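Local coordinates for probable Zn binding protein (Lactobacillus acidophilus, PDB 3Q69), which probably helps the bacterium attach to mucus through its MucBP domain, the part of the longer protein held in this chain, although zinc binding has also been proposed, at residues E3-T8 with G39-T44; T12-Y17 with N95-V100; H29-I34 with Q58-L63. All coordinates share one frame; numbering follows the deposited sequence.

Interaction 1: residues E3-T8 with G39-T44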
loop_
_atom_site.group_PDB
_atom_site.type_symbol
_atom_site.label_atom_id
_atom_site.label_comp_id
_atom_site.label_asym_id
_atom_site.label_seq_id
_atom_site.Cartn_x
_atom_site.Cartn_y
_atom_site.Cartn_z
ATOM N N GLU A 3 16.154 -24.090 9.206
ATOM C CA GLU A 3 14.726 -24.030 9.472
ATOM C C GLU A 3 14.116 -22.884 8.667
ATOM O O GLU A 3 14.775 -21.868 8.395
ATOM C CB GLU A 3 14.459 -23.789 10.963
ATOM C CG GLU A 3 15.070 -22.498 11.480
ATOM C CD GLU A 3 14.730 -22.217 12.917
ATOM O OE1 GLU A 3 15.405 -21.354 13.529
ATOM O OE2 GLU A 3 13.787 -22.853 13.428
ATOM N N PRO A 4 12.851 -23.039 8.256
ATOM C CA PRO A 4 12.208 -21.977 7.491
ATOM C C PRO A 4 11.847 -20.791 8.383
ATOM O O PRO A 4 11.496 -20.956 9.561
ATOM C CB PRO A 4 10.971 -22.667 6.928
ATOM C CG PRO A 4 10.653 -23.671 7.955
ATOM C CD PRO A 4 11.998 -24.238 8.285
ATOM N N ILE A 5 11.959 -19.594 7.823
ATOM C CA ILE A 5 11.615 -18.375 8.544
ATOM C C ILE A 5 10.923 -17.479 7.515
ATOM O O ILE A 5 10.945 -17.772 6.314
ATOM C CB ILE A 5 12.876 -17.659 9.127
ATOM C CG1 ILE A 5 13.902 -17.419 8.016
ATOM C CG2 ILE A 5 13.474 -18.478 10.275
ATOM C CD1 ILE A 5 15.069 -16.512 8.409
ATOM N N LYS A 6 10.291 -16.407 7.972
ATOM C CA LYS A 6 9.601 -15.525 7.050
ATOM C C LYS A 6 9.449 -14.143 7.645
ATOM O O LYS A 6 9.616 -13.946 8.859
ATOM C CB LYS A 6 8.224 -16.105 6.694
ATOM C CG LYS A 6 7.206 -16.094 7.847
ATOM C CD LYS A 6 5.990 -16.956 7.532
ATOM C CE LYS A 6 5.069 -17.018 8.717
ATOM N NZ LYS A 6 4.619 -15.663 9.142
ATOM N N ARG A 7 9.193 -13.169 6.780
ATOM C CA ARG A 7 9.003 -11.799 7.237
ATOM C C ARG A 7 7.926 -11.154 6.378
ATOM O O ARG A 7 7.795 -11.452 5.193
ATOM C CB ARG A 7 10.324 -11.002 7.182
ATOM C CG ARG A 7 11.019 -10.982 5.825
ATOM C CD ARG A 7 12.245 -10.083 5.848
ATOM N NE ARG A 7 13.044 -10.197 4.637
ATOM C CZ ARG A 7 14.125 -9.470 4.371
ATOM N NH1 ARG A 7 14.774 -9.649 3.227
ATOM N NH2 ARG A 7 14.576 -8.588 5.243
ATOM N N THR A 8 7.148 -10.270 6.995
ATOM C CA THR A 8 6.049 -9.601 6.315
ATOM C C THR A 8 6.098 -8.080 6.329
ATOM O O THR A 8 6.434 -7.455 7.321
ATOM C CB THR A 8 4.714 -10.029 6.926
ATOM O OG1 THR A 8 4.580 -11.454 6.832
ATOM C CG2 THR A 8 3.552 -9.360 6.194
ATOM N N GLY A 39 12.477 -17.555 3.892
ATOM C CA GLY A 39 13.916 -17.712 3.982
ATOM C C GLY A 39 14.252 -18.855 4.925
ATOM O O GLY A 39 13.381 -19.608 5.344
ATOM N N LYS A 40 15.527 -18.978 5.270
ATOM C CA LYS A 40 15.968 -20.032 6.162
ATOM C C LYS A 40 16.884 -19.469 7.235
ATOM O O LYS A 40 17.470 -18.413 7.063
ATOM C CB LYS A 40 16.740 -21.108 5.382
ATOM C CG LYS A 40 15.982 -21.748 4.219
ATOM C CD LYS A 40 14.812 -22.603 4.696
ATOM C CE LYS A 40 13.956 -23.068 3.514
ATOM N NZ LYS A 40 12.649 -23.663 3.976
ATOM N N ARG A 41 16.996 -20.192 8.340
ATOM C CA ARG A 41 17.886 -19.821 9.424
ATOM C C ARG A 41 18.752 -21.040 9.707
ATOM O O ARG A 41 18.260 -22.158 9.779
ATOM C CB ARG A 41 17.117 -19.454 10.691
ATOM C CG ARG A 41 18.050 -19.144 11.882
ATOM C CD ARG A 41 17.272 -18.864 13.185
ATOM N NE ARG A 41 16.358 -17.733 13.031
ATOM C CZ ARG A 41 15.056 -17.764 13.318
ATOM N NH1 ARG A 41 14.502 -18.877 13.782
ATOM N NH2 ARG A 41 14.304 -16.678 13.143
ATOM N N ASP A 42 20.046 -20.825 9.862
ATOM C CA ASP A 42 20.932 -21.928 10.153
ATOM C C ASP A 42 20.736 -22.235 11.642
ATOM O O ASP A 42 20.766 -21.338 12.490
ATOM C CB ASP A 42 22.372 -21.532 9.854
ATOM C CG ASP A 42 23.285 -22.720 9.798
ATOM O OD1 ASP A 42 23.481 -23.362 10.851
ATOM O OD2 ASP A 42 23.797 -23.036 8.698
ATOM N N LEU A 43 20.513 -23.506 11.956
ATOM C CA LEU A 43 20.284 -23.903 13.337
ATOM C C LEU A 43 21.585 -23.966 14.139
ATOM O O LEU A 43 21.570 -24.014 15.371
ATOM C CB LEU A 43 19.566 -25.256 13.366
ATOM C CG LEU A 43 18.133 -25.201 12.828
ATOM C CD1 LEU A 43 17.544 -26.582 12.719
ATOM C CD2 LEU A 43 17.287 -24.336 13.778
ATOM N N THR A 44 22.710 -23.935 13.429
ATOM C CA THR A 44 24.022 -24.021 14.056
ATOM C C THR A 44 24.591 -22.688 14.525
ATOM O O THR A 44 25.058 -22.584 15.654
ATOM C CB THR A 44 25.049 -24.665 13.103
ATOM O OG1 THR A 44 24.607 -25.978 12.736
ATOM C CG2 THR A 44 26.406 -24.776 13.786
#
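The side chain of Glu3 runs beside that of Arg41, both pointing the same way from one face of the sheet. Glu3 CG lies between the backbone N and the carbonyl carbon (chi1 59°), and its chain extends from there to the guanidinium. Arg41 NH1 forms a salt bridge with Glu3 OE1 at 2.6 Å. It approaches from above the carboxylate plane, with the two flat groups turned 79° apart, so the cation grips one oxygen instead of making a two-pronged pair. Over one face of the guanidinium, offset toward its rim, sits Ile5 CG2, 3.5 Å from Arg41 CZ. Leu43 crosses Glu3 at about a right angle, its CD2 lying 3.4 Å from Glu3 CD. On the other face of the sheet, Pro4 CB meets Lys40 NZ at 3.5 Å. Proline has no N-H to donate, but it occupies the non-hydrogen-bonded pair with Lys40, where the antiparallel pattern requires none. The pairs flanking it, Glu3 with Arg41 and Ile5 with Gly39, each close with two backbone hydrogen bonds. Ile5 CG1 comes within 3.4 Å of Gly39 C, lying over a residue without a side chain. The contact joins one end of strand 2-19 to the end of strand 27-42, beside the outermost strand 48-49, where Glu48 gives Arg41 NH2 a second salt bridge and Trp50, just beyond, touches Ile5.

Interaction 2: residues T12-Y17 with N95-V100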
loop_
_atom_site.group_PDB
_atom_site.type_symbol
_atom_site.label_atom_id
_atom_site.label_comp_id
_atom_site.label_asym_id
_atom_site.label_seq_id
_atom_site.Cartn_x
_atom_site.Cartn_y
_atom_site.Cartn_z
ATOM N N THR A 12 -0.215 0.035 2.967
ATOM C CA THR A 12 -1.602 0.410 2.868
ATOM C C THR A 12 -1.798 1.691 2.084
ATOM O O THR A 12 -0.927 2.533 2.014
ATOM C CB THR A 12 -2.204 0.579 4.276
ATOM O OG1 THR A 12 -1.794 1.837 4.815
ATOM C CG2 THR A 12 -1.697 -0.530 5.198
ATOM N N GLN A 13 -2.976 1.820 1.497
ATOM C CA GLN A 13 -3.351 2.997 0.733
ATOM C C GLN A 13 -4.540 3.645 1.432
ATOM O O GLN A 13 -5.569 3.010 1.621
ATOM C CB GLN A 13 -3.747 2.603 -0.689
ATOM C CG GLN A 13 -4.185 3.785 -1.536
ATOM C CD GLN A 13 -4.795 3.370 -2.846
ATOM O OE1 GLN A 13 -5.799 2.660 -2.886
ATOM N NE2 GLN A 13 -4.196 3.809 -3.931
ATOM N N THR A 14 -4.380 4.902 1.829
ATOM C CA THR A 14 -5.442 5.641 2.505
ATOM C C THR A 14 -5.863 6.839 1.672
ATOM O O THR A 14 -5.086 7.757 1.452
ATOM C CB THR A 14 -4.995 6.139 3.891
ATOM O OG1 THR A 14 -4.662 5.020 4.716
ATOM C CG2 THR A 14 -6.100 6.935 4.550
ATOM N N ILE A 15 -7.109 6.814 1.219
ATOM C CA ILE A 15 -7.673 7.882 0.410
ATOM C C ILE A 15 -8.681 8.718 1.204
ATOM O O ILE A 15 -9.676 8.193 1.709
ATOM C CB ILE A 15 -8.378 7.308 -0.837
ATOM C CG1 ILE A 15 -7.409 6.442 -1.633
ATOM C CG2 ILE A 15 -8.894 8.445 -1.715
ATOM C CD1 ILE A 15 -6.240 7.195 -2.184
ATOM N N HIS A 16 -8.421 10.019 1.297
ATOM C CA HIS A 16 -9.293 10.933 2.024
ATOM C C HIS A 16 -10.212 11.641 1.039
ATOM O O HIS A 16 -9.821 11.931 -0.104
ATOM C CB HIS A 16 -8.464 11.969 2.789
ATOM C CG HIS A 16 -7.613 11.382 3.875
ATOM N ND1 HIS A 16 -8.141 10.723 4.959
ATOM C CD2 HIS A 16 -6.267 11.372 4.037
ATOM C CE1 HIS A 16 -7.152 10.328 5.753
ATOM N NE2 HIS A 16 -6.013 10.710 5.215
ATOM N N TYR A 17 -11.438 11.911 1.481
ATOM C CA TYR A 17 -12.416 12.591 0.646
ATOM C C TYR A 17 -12.931 13.803 1.414
ATOM O O TYR A 17 -13.582 13.664 2.438
ATOM C CB TYR A 17 -13.563 11.640 0.304
ATOM C CG TYR A 17 -13.108 10.414 -0.457
ATOM C CD1 TYR A 17 -12.749 10.497 -1.792
ATOM C CD2 TYR A 17 -12.997 9.176 0.174
ATOM C CE1 TYR A 17 -12.287 9.386 -2.481
ATOM C CE2 TYR A 17 -12.534 8.052 -0.509
ATOM C CZ TYR A 17 -12.182 8.171 -1.838
ATOM O OH TYR A 17 -11.727 7.079 -2.539
ATOM N N ASN A 95 3.666 3.204 2.508
ATOM C CA ASN A 95 2.249 3.506 2.515
ATOM C C ASN A 95 1.889 4.718 1.651
ATOM O O ASN A 95 2.627 5.679 1.582
ATOM C CB ASN A 95 1.784 3.707 3.956
ATOM C CG ASN A 95 2.196 2.561 4.860
ATOM O OD1 ASN A 95 2.168 1.402 4.457
ATOM N ND2 ASN A 95 2.561 2.879 6.098
ATOM N N ARG A 96 0.744 4.651 0.990
ATOM C CA ARG A 96 0.285 5.734 0.136
ATOM C C ARG A 96 -0.858 6.431 0.862
ATOM O O ARG A 96 -1.606 5.802 1.636
ATOM C CB ARG A 96 -0.258 5.208 -1.199
ATOM C CG ARG A 96 0.318 3.869 -1.687
ATOM C CD ARG A 96 1.808 3.911 -1.854
ATOM N NE ARG A 96 2.225 3.709 -3.232
ATOM C CZ ARG A 96 3.456 3.346 -3.578
ATOM N NH1 ARG A 96 4.372 3.141 -2.640
ATOM N NH2 ARG A 96 3.786 3.208 -4.859
ATOM N N GLU A 97 -0.997 7.724 0.595
ATOM C CA GLU A 97 -2.044 8.521 1.201
ATOM C C GLU A 97 -2.279 9.796 0.410
ATOM O O GLU A 97 -1.348 10.539 0.122
ATOM C CB GLU A 97 -1.686 8.864 2.661
ATOM C CG GLU A 97 -2.617 9.906 3.310
ATOM C CD GLU A 97 -2.422 10.048 4.818
ATOM O OE1 GLU A 97 -1.270 9.963 5.295
ATOM O OE2 GLU A 97 -3.426 10.266 5.528
ATOM N N GLU A 98 -3.522 10.032 0.021
ATOM C CA GLU A 98 -3.838 11.262 -0.676
ATOM C C GLU A 98 -5.271 11.701 -0.415
ATOM O O GLU A 98 -6.088 10.964 0.154
ATOM C CB GLU A 98 -3.553 11.136 -2.186
ATOM C CG GLU A 98 -4.158 9.941 -2.941
ATOM C CD GLU A 98 -3.807 9.967 -4.434
ATOM O OE1 GLU A 98 -4.208 10.920 -5.156
ATOM O OE2 GLU A 98 -3.119 9.031 -4.893
ATOM N N THR A 99 -5.575 12.924 -0.811
ATOM C CA THR A 99 -6.905 13.443 -0.612
ATOM C C THR A 99 -7.515 13.849 -1.938
ATOM O O THR A 99 -6.849 14.424 -2.793
ATOM C CB THR A 99 -6.862 14.667 0.316
ATOM O OG1 THR A 99 -6.186 14.324 1.536
ATOM C CG2 THR A 99 -8.267 15.149 0.630
ATOM N N VAL A 100 -8.794 13.537 -2.091
ATOM C CA VAL A 100 -9.546 13.898 -3.269
ATOM C C VAL A 100 -10.408 15.072 -2.819
ATOM O O VAL A 100 -11.109 14.969 -1.812
ATOM C CB VAL A 100 -10.435 12.729 -3.731
ATOM C CG1 VAL A 100 -11.203 13.114 -5.006
ATOM C CG2 VAL A 100 -9.559 11.497 -3.998
HETATM O O HOH W 1 -2.238 4.305 4.172
#
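Ile15, Tyr17 and Val100 form the closely packed side of this parallel pair of strands. Val100 CG2 lies 3.9 Å from Ile15 CG2, and the valine runs alongside the Tyr17 ring, pointing the same way. Ile15 CD1 also rests on the aliphatic part of Glu98, 3.5 Å from its CG. These side chains face strand 55-64, where Leu63 touches both Ile15 and Tyr17. Arg96 leaves this face with its guanidinium turned away to a salt bridge with Asp81. Polar and more open to solvent, the other face carries Thr12, Thr14, His16, Glu97 and Thr99. Glu97 CG stands anti to the backbone N (chi1 170°), and the extended chain carries the carboxylate to the edge of the His16 ring. His16 NE2 donates to the anti lone pair of Glu97 OE2 at 2.6 Å, with the oxygen close to the ring plane. Asp28 takes the other ring nitrogen, ND1, so the imidazole is held at both nitrogens and would probably be favoured in its protonated form. Farther along, a water bridges Thr12 OG1 and Thr14 OG1, 2.6 Å from each, and donates to Arg96 O. Asn95 OD1 accepts from Thr12 N at 3.1 Å, the donor standing above its carbonyl plane. Between the faces, backbone hydrogen bonds run in regular alternation from Arg96 N to Val100 N. Parallel pairing of the first strand with the last, in the middle of a mixed sheet, is consistent with the strand arrangement of the beta-grasp folds of the ubiquitin clan, although no helix is present here.

Interaction 3: residues H29-I34 with Q58-L63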
loop_
_atom_site.group_PDB
_atom_site.type_symbol
_atom_site.label_atom_id
_atom_site.label_comp_id
_atom_site.label_asym_id
_atom_site.label_seq_id
_atom_site.Cartn_x
_atom_site.Cartn_y
_atom_site.Cartn_z
ATOM N N HIS A 29 -11.048 5.629 2.378
ATOM C CA HIS A 29 -10.986 4.317 1.755
ATOM C C HIS A 29 -9.619 3.742 2.055
ATOM O O HIS A 29 -8.612 4.289 1.634
ATOM C CB HIS A 29 -11.176 4.420 0.253
ATOM C CG HIS A 29 -11.302 3.093 -0.424
ATOM N ND1 HIS A 29 -10.292 2.159 -0.423
ATOM C CD2 HIS A 29 -12.323 2.550 -1.130
ATOM C CE1 HIS A 29 -10.683 1.092 -1.104
ATOM N NE2 HIS A 29 -11.908 1.305 -1.541
ATOM N N VAL A 30 -9.582 2.659 2.822
ATOM C CA VAL A 30 -8.316 2.030 3.172
ATOM C C VAL A 30 -8.226 0.611 2.654
ATOM O O VAL A 30 -9.177 -0.154 2.780
ATOM C CB VAL A 30 -8.120 2.022 4.702
ATOM C CG1 VAL A 30 -6.751 1.531 5.056
ATOM C CG2 VAL A 30 -8.341 3.445 5.258
ATOM N N VAL A 31 -7.087 0.290 2.039
ATOM C CA VAL A 31 -6.807 -1.039 1.514
ATOM C C VAL A 31 -5.359 -1.369 1.821
ATOM O O VAL A 31 -4.519 -0.488 2.045
ATOM C CB VAL A 31 -7.030 -1.157 -0.017
ATOM C CG1 VAL A 31 -8.509 -1.125 -0.313
ATOM C CG2 VAL A 31 -6.318 -0.033 -0.754
ATOM N N SER A 32 -5.056 -2.650 1.787
ATOM C CA SER A 32 -3.724 -3.067 2.139
ATOM C C SER A 32 -3.158 -4.125 1.230
ATOM O O SER A 32 -3.890 -4.886 0.606
ATOM C CB SER A 32 -3.743 -3.570 3.584
ATOM O OG SER A 32 -2.559 -4.273 3.888
ATOM N N LEU A 33 -1.837 -4.172 1.163
ATOM C CA LEU A 33 -1.147 -5.160 0.347
ATOM C C LEU A 33 -0.139 -5.809 1.289
ATOM O O LEU A 33 0.685 -5.134 1.922
ATOM C CB LEU A 33 -0.447 -4.482 -0.838
ATOM C CG LEU A 33 -1.387 -3.879 -1.886
ATOM C CD1 LEU A 33 -0.618 -3.215 -2.987
ATOM C CD2 LEU A 33 -2.294 -4.954 -2.407
ATOM N N ILE A 34 -0.219 -7.128 1.395
ATOM C CA ILE A 34 0.655 -7.871 2.290
ATOM C C ILE A 34 1.712 -8.646 1.497
ATOM O O ILE A 34 1.398 -9.444 0.623
ATOM C CB ILE A 34 -0.195 -8.814 3.149
ATOM C CG1 ILE A 34 -1.328 -7.988 3.768
ATOM C CG2 ILE A 34 0.661 -9.486 4.242
ATOM C CD1 ILE A 34 -2.371 -8.797 4.566
ATOM N N GLN A 58 2.706 -5.849 -6.348
ATOM C CA GLN A 58 1.255 -6.015 -6.255
ATOM C C GLN A 58 0.670 -4.636 -6.595
ATOM O O GLN A 58 1.365 -3.612 -6.546
ATOM C CB GLN A 58 0.837 -6.455 -4.831
ATOM C CG GLN A 58 1.416 -7.776 -4.404
ATOM C CD GLN A 58 0.814 -8.343 -3.135
ATOM O OE1 GLN A 58 -0.325 -8.823 -3.122
ATOM N NE2 GLN A 58 1.585 -8.294 -2.050
ATOM N N THR A 59 -0.619 -4.607 -6.885
ATOM C CA THR A 59 -1.252 -3.361 -7.263
ATOM C C THR A 59 -2.469 -2.975 -6.463
ATOM O O THR A 59 -3.342 -3.798 -6.202
ATOM C CB THR A 59 -1.692 -3.390 -8.753
ATOM O OG1 THR A 59 -0.535 -3.535 -9.587
ATOM C CG2 THR A 59 -2.438 -2.108 -9.113
ATOM N N PHE A 60 -2.507 -1.707 -6.083
ATOM C CA PHE A 60 -3.647 -1.127 -5.394
ATOM C C PHE A 60 -4.532 -0.798 -6.600
ATOM O O PHE A 60 -4.239 0.150 -7.333
ATOM C CB PHE A 60 -3.247 0.182 -4.727
ATOM C CG PHE A 60 -2.544 0.020 -3.405
ATOM C CD1 PHE A 60 -3.170 -0.611 -2.326
ATOM C CD2 PHE A 60 -1.298 0.610 -3.204
ATOM C CE1 PHE A 60 -2.555 -0.643 -1.054
ATOM C CE2 PHE A 60 -0.683 0.585 -1.952
ATOM C CZ PHE A 60 -1.321 -0.042 -0.872
ATOM N N GLU A 61 -5.580 -1.581 -6.835
ATOM C CA GLU A 61 -6.457 -1.349 -7.989
ATOM C C GLU A 61 -7.032 0.067 -8.093
ATOM O O GLU A 61 -7.114 0.800 -7.099
ATOM C CB GLU A 61 -7.618 -2.351 -7.975
ATOM C CG GLU A 61 -7.187 -3.825 -7.888
ATOM C CD GLU A 61 -6.305 -4.252 -9.057
ATOM O OE1 GLU A 61 -6.686 -3.994 -10.225
ATOM O OE2 GLU A 61 -5.233 -4.849 -8.804
ATOM N N ALA A 62 -7.446 0.425 -9.307
ATOM C CA ALA A 62 -8.037 1.732 -9.569
ATOM C C ALA A 62 -9.224 1.901 -8.629
ATOM O O ALA A 62 -10.010 0.975 -8.446
ATOM C CB ALA A 62 -8.489 1.826 -11.015
ATOM N N LEU A 63 -9.345 3.084 -8.036
ATOM C CA LEU A 63 -10.411 3.369 -7.086
ATOM C C LEU A 63 -11.226 4.575 -7.548
ATOM O O LEU A 63 -10.837 5.727 -7.332
ATOM C CB LEU A 63 -9.806 3.660 -5.709
ATOM C CG LEU A 63 -10.794 3.811 -4.553
ATOM C CD1 LEU A 63 -11.403 2.445 -4.242
ATOM C CD2 LEU A 63 -10.076 4.376 -3.334
#
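The Phe60 ring has Leu33 CD1 over the centre of one face, 3.6 Å from the ring centroid and only 5° off its normal. This is a CH-pi contact. Leu33 CG reaches 3.5 Å from Phe60 CE1, while the CA of Ser32 stands at the ring's edge. Val31 slides past the phenylalanine in the opposite direction, bringing its CG2 to 3.6 Å from Phe60 CD1. The imidazole of His29 is the second flat group. Leu63 meets it tip to tip and places CD1 over one face, offset toward NE2 and CD2. This CH-pi contact is unusually close as modelled, with Leu63 CD1 3.0 Å from His29 NE2, and the other methyl, CD2, lies 3.4 Å from His29 CG. With CG anti to the backbone N in both residues (chi1 -172° in His29), each side chain is carried across toward the other layer. An alanine in place of His29 would probably leave the two Leu63 methyls without the ring they cover and open a gap between the layers there. At the far end, Gln58 NE2 donates to Ile34 O at 2.9 Å. The acceptor lies close to the glutamine amide plane, but the donor stands well above the Ile34 carbonyl plane, approaching that oxygen steeply from one side. The backbones keep farther apart than paired strands, their axes 7.8 Å away at closest, and side chains fill the space between. Strand 29-34 pairs within its own sheet through Gln13 and Ile15, whereas Gln58 and Phe60 bond through their backbones to Val83 and Asp81 of strand 77-86. The arrangement is that of two beta layers packed face to face, the two-stranded sheet 55-64/77-86 lying against the larger mixed sheet with 58-60 running almost antiparallel to 29-34.

How the interactions relate
From the N terminus, strand 2-19 supplies 3-8 to interaction 1 and then 12-17 to interaction 2. The chain turns back through strand 27-42, which gives 29-34 to interaction 3 before 39-44 closes the first loop on 3-8. Next, 58-63 closes interaction 3, crossing interaction 1, and 95-100 finally closes interaction 2, which also crosses interaction 1 and encloses interaction 3. Interactions 1 and 2 each join neighbouring strands of the mixed sheet, their centres about 34 Å apart, whereas interaction 3 ties that sheet to the smaller one. Interactions 2 and 3 adjoin, with a probable hydrogen bond from Gln13 N to Val31 O; Thr8 and Ile34 link interactions 1 and 3 by packing.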